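CDA peptide synthetase I (Streptomyces coelicolor, PDB 5DU9) is a modular nonribosomal peptide synthetase, represented here by a condensation domain, a two-lobed fold of the CoA-dependent acyltransferase type holding (2S)-2-amino-N-butyl-propanamide. Local coordinates at residues L44-L49 with L103-L108; T222-P227 with R352-A357; R286-S291 with L315-R320. The protein carries 1 engineered substitution. All coordinates share one frame; numbering follows the deposited sequence.

Contact 1: L44-L49 with L103-L108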
# COMPACT_ATOMS: atom_id res chain seq x y z
N LEU A 44 6.00 25.29 -5.63
CA LEU A 44 7.31 24.66 -5.77
C LEU A 44 7.96 25.10 -7.09
O LEU A 44 7.27 25.41 -8.06
CB LEU A 44 7.20 23.14 -5.73
CG LEU A 44 6.67 22.52 -4.44
CD1 LEU A 44 6.55 21.02 -4.60
CD2 LEU A 44 7.56 22.86 -3.25
N ASP A 45 9.29 25.11 -7.10
CA ASP A 45 10.05 25.43 -8.31
C ASP A 45 10.28 24.15 -9.10
O ASP A 45 11.03 23.27 -8.66
CB ASP A 45 11.37 26.10 -7.94
CG ASP A 45 12.13 26.63 -9.15
OD1 ASP A 45 12.27 25.89 -10.15
OD2 ASP A 45 12.61 27.78 -9.09
N HIS A 46 9.65 24.03 -10.26
CA HIS A 46 9.73 22.80 -11.04
C HIS A 46 11.14 22.49 -11.52
O HIS A 46 11.56 21.34 -11.54
CB HIS A 46 8.80 22.86 -12.25
CG HIS A 46 9.00 21.73 -13.21
ND1 HIS A 46 9.49 21.91 -14.48
CD2 HIS A 46 8.79 20.40 -13.07
CE1 HIS A 46 9.57 20.74 -15.09
NE2 HIS A 46 9.15 19.80 -14.26
N ALA A 47 11.87 23.53 -11.91
CA ALA A 47 13.24 23.36 -12.37
C ALA A 47 14.10 22.76 -11.27
O ALA A 47 14.89 21.85 -11.51
CB ALA A 47 13.82 24.69 -12.83
N VAL A 48 13.94 23.27 -10.05
CA VAL A 48 14.71 22.79 -8.91
C VAL A 48 14.26 21.39 -8.50
O VAL A 48 15.08 20.52 -8.24
CB VAL A 48 14.59 23.74 -7.71
CG1 VAL A 48 15.39 23.23 -6.52
CG2 VAL A 48 15.06 25.14 -8.09
N LEU A 49 12.94 21.17 -8.45
CA LEU A 49 12.41 19.86 -8.09
C LEU A 49 12.83 18.82 -9.12
O LEU A 49 13.04 17.66 -8.78
CB LEU A 49 10.88 19.91 -7.98
CG LEU A 49 10.19 18.68 -7.38
CD1 LEU A 49 10.67 18.41 -5.96
CD2 LEU A 49 8.68 18.85 -7.41
N LEU A 103 10.70 14.64 -14.67
CA LEU A 103 9.62 15.22 -13.89
C LEU A 103 8.78 16.10 -14.80
O LEU A 103 9.21 17.17 -15.23
CB LEU A 103 10.15 16.03 -12.71
CG LEU A 103 9.06 16.73 -11.88
CD1 LEU A 103 8.14 15.71 -11.24
CD2 LEU A 103 9.68 17.63 -10.84
N ARG A 104 7.58 15.63 -15.11
CA ARG A 104 6.67 16.41 -15.93
C ARG A 104 6.12 17.58 -15.11
O ARG A 104 5.92 17.46 -13.90
CB ARG A 104 5.51 15.55 -16.44
CG ARG A 104 5.92 14.38 -17.31
CD ARG A 104 4.69 13.69 -17.87
NE ARG A 104 5.01 12.45 -18.57
CZ ARG A 104 5.27 12.36 -19.88
NH1 ARG A 104 5.27 13.44 -20.64
NH2 ARG A 104 5.54 11.18 -20.42
N HIS A 105 5.91 18.71 -15.78
CA HIS A 105 5.16 19.81 -15.19
C HIS A 105 3.89 20.04 -15.98
O HIS A 105 3.94 20.43 -17.15
CB HIS A 105 5.97 21.10 -15.14
CG HIS A 105 5.25 22.22 -14.47
ND1 HIS A 105 5.47 23.55 -14.79
CD2 HIS A 105 4.31 22.22 -13.50
CE1 HIS A 105 4.69 24.31 -14.04
NE2 HIS A 105 3.98 23.53 -13.25
N ILE A 106 2.76 19.80 -15.34
CA ILE A 106 1.46 19.99 -15.95
C ILE A 106 0.74 21.13 -15.24
O ILE A 106 0.30 20.98 -14.10
CB ILE A 106 0.62 18.71 -15.90
CG1 ILE A 106 1.36 17.60 -16.66
CG2 ILE A 106 -0.76 18.94 -16.49
CD1 ILE A 106 0.72 16.24 -16.57
N ASP A 107 0.66 22.27 -15.91
CA ASP A 107 0.05 23.46 -15.34
C ASP A 107 -1.45 23.46 -15.59
O ASP A 107 -1.91 23.77 -16.69
CB ASP A 107 0.70 24.72 -15.93
CG ASP A 107 0.24 26.00 -15.24
OD1 ASP A 107 -0.69 25.94 -14.42
OD2 ASP A 107 0.83 27.06 -15.52
N LEU A 108 -2.21 23.10 -14.56
CA LEU A 108 -3.67 23.11 -14.64
C LEU A 108 -4.24 24.36 -13.96
O LEU A 108 -5.44 24.45 -13.73
CB LEU A 108 -4.24 21.84 -14.01
CG LEU A 108 -3.79 20.54 -14.68
CD1 LEU A 108 -4.24 19.32 -13.88
CD2 LEU A 108 -4.29 20.46 -16.11

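Contact 2: T222-P227 with R352-A357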
# COMPACT_ATOMS: atom_id res chain seq x y z
N THR A 222 -6.86 -25.65 7.29
CA THR A 222 -7.07 -27.01 6.81
C THR A 222 -8.42 -27.15 6.12
O THR A 222 -8.57 -27.98 5.22
CB THR A 222 -6.98 -28.04 7.95
OG1 THR A 222 -7.82 -27.64 9.04
CG2 THR A 222 -5.54 -28.17 8.45
N ASP A 223 -9.39 -26.33 6.52
CA ASP A 223 -10.72 -26.38 5.91
C ASP A 223 -10.77 -25.58 4.61
O ASP A 223 -11.75 -25.65 3.86
CB ASP A 223 -11.79 -25.87 6.88
CG ASP A 223 -11.50 -24.48 7.39
OD1 ASP A 223 -10.31 -24.13 7.53
OD2 ASP A 223 -12.47 -23.73 7.65
N ARG A 224 -9.70 -24.83 4.33
CA ARG A 224 -9.53 -24.14 3.05
C ARG A 224 -10.77 -23.33 2.66
O ARG A 224 -11.38 -23.58 1.61
CB ARG A 224 -9.19 -25.16 1.96
CG ARG A 224 -7.80 -25.76 2.12
CD ARG A 224 -7.56 -26.91 1.16
NE ARG A 224 -6.18 -27.39 1.25
CZ ARG A 224 -5.74 -28.55 0.76
NH1 ARG A 224 -6.58 -29.37 0.13
NH2 ARG A 224 -4.47 -28.89 0.90
N PRO A 225 -11.15 -22.36 3.50
CA PRO A 225 -12.32 -21.53 3.20
C PRO A 225 -12.15 -20.76 1.90
O PRO A 225 -11.10 -20.16 1.67
CB PRO A 225 -12.39 -20.58 4.40
CG PRO A 225 -10.99 -20.53 4.92
CD PRO A 225 -10.46 -21.91 4.71
N GLU A 226 -13.18 -20.77 1.06
CA GLU A 226 -13.13 -20.09 -0.22
C GLU A 226 -13.26 -18.59 0.00
O GLU A 226 -14.08 -18.15 0.81
CB GLU A 226 -14.24 -20.59 -1.15
CG GLU A 226 -14.19 -20.04 -2.57
CD GLU A 226 -13.00 -20.58 -3.36
OE1 GLU A 226 -12.30 -21.48 -2.86
OE2 GLU A 226 -12.78 -20.09 -4.49
N PRO A 227 -12.43 -17.78 -0.68
CA PRO A 227 -12.63 -16.33 -0.55
C PRO A 227 -14.04 -15.92 -0.96
O PRO A 227 -14.59 -16.48 -1.91
CB PRO A 227 -11.57 -15.74 -1.49
CG PRO A 227 -10.50 -16.77 -1.53
CD PRO A 227 -11.22 -18.09 -1.46
N ARG A 352 -0.24 -21.19 -2.50
CA ARG A 352 0.24 -22.24 -3.39
C ARG A 352 0.10 -23.62 -2.75
O ARG A 352 -0.16 -24.61 -3.44
CB ARG A 352 1.70 -21.99 -3.79
N GLU A 353 0.28 -23.69 -1.44
CA GLU A 353 0.21 -24.96 -0.73
C GLU A 353 -1.24 -25.41 -0.52
O GLU A 353 -1.55 -26.59 -0.66
CB GLU A 353 0.91 -24.87 0.63
CG GLU A 353 0.87 -26.19 1.40
CD GLU A 353 2.15 -26.52 2.15
OE1 GLU A 353 3.21 -25.92 1.85
OE2 GLU A 353 2.10 -27.38 3.05
N LEU A 354 -2.11 -24.47 -0.18
CA LEU A 354 -3.52 -24.79 0.01
C LEU A 354 -4.17 -25.09 -1.34
O LEU A 354 -5.04 -25.96 -1.44
CB LEU A 354 -4.26 -23.64 0.71
CG LEU A 354 -3.79 -23.28 2.12
CD1 LEU A 354 -4.55 -22.06 2.62
CD2 LEU A 354 -3.96 -24.45 3.07
N GLY A 355 -3.74 -24.37 -2.37
CA GLY A 355 -4.22 -24.60 -3.72
C GLY A 355 -5.42 -23.74 -4.08
O GLY A 355 -5.94 -23.00 -3.25
N GLY A 356 -5.85 -23.85 -5.33
CA GLY A 356 -7.02 -23.13 -5.80
C GLY A 356 -6.87 -21.63 -5.73
O GLY A 356 -5.86 -21.07 -6.15
N ALA A 357 -7.89 -20.97 -5.18
CA ALA A 357 -7.91 -19.52 -5.08
C ALA A 357 -7.18 -19.03 -3.83
O ALA A 357 -7.05 -17.83 -3.60
CB ALA A 357 -9.34 -19.01 -5.07

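Contact 3: R286-S291 with L315-R320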
# COMPACT_ATOMS: atom_id res chain seq x y z
N ARG A 286 -20.23 -16.63 10.58
CA ARG A 286 -19.50 -16.81 11.83
C ARG A 286 -18.02 -16.50 11.66
O ARG A 286 -17.45 -15.69 12.39
CB ARG A 286 -19.69 -18.25 12.33
CG ARG A 286 -18.77 -18.71 13.48
CD ARG A 286 -19.19 -18.19 14.84
NE ARG A 286 -20.63 -18.31 15.05
CZ ARG A 286 -21.25 -19.40 15.50
NH1 ARG A 286 -20.57 -20.49 15.82
NH2 ARG A 286 -22.57 -19.39 15.64
N ASP A 287 -17.41 -17.15 10.68
CA ASP A 287 -15.98 -17.01 10.45
C ASP A 287 -15.73 -16.07 9.29
O ASP A 287 -16.18 -16.30 8.17
CB ASP A 287 -15.33 -18.37 10.20
CG ASP A 287 -14.80 -18.99 11.48
OD1 ASP A 287 -13.59 -18.84 11.76
OD2 ASP A 287 -15.58 -19.64 12.21
N VAL A 288 -15.02 -14.98 9.58
CA VAL A 288 -14.70 -13.98 8.58
C VAL A 288 -13.20 -13.95 8.35
O VAL A 288 -12.41 -14.17 9.27
CB VAL A 288 -15.21 -12.58 8.99
CG1 VAL A 288 -16.73 -12.59 9.11
CG2 VAL A 288 -14.58 -12.14 10.30
N VAL A 289 -12.83 -13.69 7.10
CA VAL A 289 -11.43 -13.53 6.74
C VAL A 289 -11.21 -12.13 6.19
O VAL A 289 -11.98 -11.66 5.35
CB VAL A 289 -10.99 -14.56 5.68
CG1 VAL A 289 -9.52 -14.39 5.33
CG2 VAL A 289 -11.25 -15.97 6.20
N VAL A 290 -10.19 -11.46 6.70
CA VAL A 290 -9.67 -10.26 6.07
C VAL A 290 -8.20 -10.48 5.81
O VAL A 290 -7.57 -11.31 6.47
CB VAL A 290 -9.90 -9.00 6.92
CG1 VAL A 290 -11.40 -8.79 7.16
CG2 VAL A 290 -9.16 -9.09 8.24
N SER A 291 -7.65 -9.77 4.84
CA SER A 291 -6.23 -9.86 4.53
C SER A 291 -5.52 -8.61 5.02
O SER A 291 -6.02 -7.50 4.85
CB SER A 291 -6.01 -10.06 3.03
OG SER A 291 -6.60 -11.28 2.58
N LEU A 315 -6.13 -12.98 8.02
CA LEU A 315 -6.53 -12.86 9.41
C LEU A 315 -7.91 -13.49 9.56
O LEU A 315 -8.90 -12.96 9.05
CB LEU A 315 -6.54 -11.40 9.84
CG LEU A 315 -6.63 -11.12 11.34
CD1 LEU A 315 -5.33 -11.49 12.04
CD2 LEU A 315 -6.95 -9.66 11.56
N ARG A 316 -7.96 -14.63 10.24
CA ARG A 316 -9.20 -15.35 10.41
C ARG A 316 -9.80 -15.04 11.77
O ARG A 316 -9.13 -15.15 12.79
CB ARG A 316 -8.97 -16.84 10.25
CG ARG A 316 -10.25 -17.60 10.08
CD ARG A 316 -9.96 -19.01 9.66
NE ARG A 316 -11.13 -19.63 9.08
CZ ARG A 316 -11.13 -20.83 8.52
NH1 ARG A 316 -10.01 -21.54 8.46
NH2 ARG A 316 -12.25 -21.32 8.01
N LEU A 317 -11.07 -14.65 11.75
CA LEU A 317 -11.75 -14.12 12.93
C LEU A 317 -13.11 -14.78 13.07
O LEU A 317 -13.89 -14.80 12.13
CB LEU A 317 -11.92 -12.60 12.81
CG LEU A 317 -10.66 -11.83 12.43
CD1 LEU A 317 -10.99 -10.45 11.90
CD2 LEU A 317 -9.74 -11.73 13.63
N ALA A 318 -13.39 -15.32 14.26
CA ALA A 318 -14.71 -15.84 14.56
C ALA A 318 -15.49 -14.77 15.32
O ALA A 318 -15.02 -14.25 16.32
CB ALA A 318 -14.62 -17.12 15.37
N VAL A 319 -16.67 -14.43 14.80
CA VAL A 319 -17.57 -13.49 15.47
C VAL A 319 -18.81 -14.26 15.90
O VAL A 319 -19.67 -14.59 15.08
CB VAL A 319 -17.94 -12.30 14.57
CG1 VAL A 319 -18.81 -11.31 15.32
CG2 VAL A 319 -16.69 -11.61 14.04
N ARG A 320 -18.87 -14.57 17.19
CA ARG A 320 -19.93 -15.40 17.72
C ARG A 320 -21.13 -14.56 18.13
O ARG A 320 -21.00 -13.35 18.33
CB ARG A 320 -19.42 -16.21 18.92
CG ARG A 320 -18.51 -17.36 18.54
CD ARG A 320 -17.87 -18.00 19.76
NE ARG A 320 -17.14 -19.22 19.45
CZ ARG A 320 -15.88 -19.27 19.04
NH1 ARG A 320 -15.17 -18.16 18.88
NH2 ARG A 320 -15.32 -20.45 18.78
O HOH W 1 -21.97 -16.04 14.75

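Contact 1: L44-L49 with L103-L108
The N-terminal turn of helix 46-58 packs against strand 103-107, H46 and L49 meeting L103 and H105; the strand is one of the two outermost in the mixed sheet of the N-terminal lobe of the condensation fold. The other side of strand 103-107 is taken by strand 138-146, through backbone bonds such as those of R104 and I106 with L142, and at this outer side a helix side chain meets a strand carbonyl. H46 NE2 donates to L103 O over 2.8 Å, with an N-H...O angle of 165°. The acceptor lies in the imidazole plane, whereas the donor stands above the carbonyl plane of L103. Histidine suits the place because its ring offers an N-H at the edge and a flat face for carbon. That face is used by H105: its CB stands over the centre of the H46 ring, 3.4 Å from the centroid, a CH-pi contact. The two imidazoles form an offset stack with planes at 26°, and H46 CB in turn lies over a face of the H105 ring, toward the rim. H105 NE2 bonds to T144 OG1 on strand 138-146, which helps to fix that ring. A chi1 of 170° sets H46 CG anti to the backbone N, on a CB that already points toward the strand. D45 is the N-cap of the helix, its OD1 accepting from V48 N at 3.1 Å, so the turn bearing H46 is itself held. Deeper in, two buried leucines supply the apolar part of the contact and their side chains cross at about a right angle. One methyl serves both helix residues: L103 CD2 lies 3.7 Å from L49 CG and also 3.7 Å from H46 CD2.

Contact 2: T222-P227 with R352-A357
The irregular backbone from R224 to P227 and the chain from E353 to A357 run in broadly similar directions, 32° apart, with CA atoms nearest at R224 and L354 and at E226 and A357. This is a loop lying against the glycine-terminated C-terminal end of helix 347-354, at the surface of the C-terminal lobe. G355 is the first residue to leave helical angles, and its phi of 92° is one that glycine readily accepts. R224 also has positive phi, just before P225. Its CG is anti to the carbonyl carbon, and from there the chain is extended to NE, reaching across the helix end. One face of the guanidinium covers L354 O, which sits 3.2 Å above the plane and toward its rim. R224 NE is 3.3 Å from that oxygen, but the angle is too poor for a hydrogen bond; the attraction is probably electrostatic, between a cation and the carbonyl-rich end of a helix. L354 CD2 packs beside the arginine chain, and the L354 side chain also touches F221 and V359. Further on, small A357 admits two neighbours: its CB lies 3.7 Å from E226 OE2 and 4.2 Å from P227 CD.

Contact 3: R286-S291 with L315-R320
R286, V288 and L315 give up the most surface where strand 287-294 pairs antiparallel with strand 311-318 in the C-terminal lobe. V288 is opposite L317 in a hydrogen-bonded pair: V288 N donates to L317 O at 2.8 Å, and L317 N returns a bond to V288 O. L315 forms the next such pair with V290, its N donating to V290 O over 2.7 Å. V288, V290, L315 and L317 share one face of the sheet. Beta-branched valine suits an extended backbone; chi1 of -63° sets V288 CG1 anti to the carbonyl carbon, which leaves CG2 in the crowded position between N and carbonyl carbon, where it presses on L317 CB at 3.7 Å. L315 and V290 lie side by side, pointing the same way, with L315 CB 3.8 Å from V290 CG2. Leucine's longer branch lets L315 also meet I272 of helix 267-283 and A335, M336 and L339 of helix 325-341, which cover this apolar face. R286, at the exposed end, works differently. Its carbonyl receives V319 N at 2.8 Å, extending the strand pairing, while its side chain, bent at chi2 and chi3, turns back across the partner chain. CD rests 3.9 Å from R320 CG. A water in the guanidinium plane bridges the segments, accepting from R286 NE and donating to V319 O. On the other face, D287 OD1 and R316 NE make only a long salt bridge at 3.7 Å, the carboxylate and guanidinium planes nearly perpendicular; the stronger partner of R316 is D223. Backbone bonds thus set the register and hydrocarbon seals one face against helices, while the D287-R316 face mixes charge with the small apolar V289 and A318, and water enters at the R286 end.

How the contacts relate
Contact 1 belongs to the N-terminal lobe, across the centre of the chain from the other two: its centre is 48 Å from that of contact 2 and 47 Å from that of contact 3. Contacts 2 and 3 are neighbours, with centres 15 Å apart, and touch through R316, whose guanidinium forms a salt bridge with D223; the modelled length is doubtfully short. P225 CG also packs 3.4 Å from R316 NH2. The ligand pocket lies apart from all six segments, the side chain of V290 being about 13 Å from the ligand. Yet pocket residue R312 shares strand 311-318 with contact 3, and E348 shares helix 347-354 with contact 2.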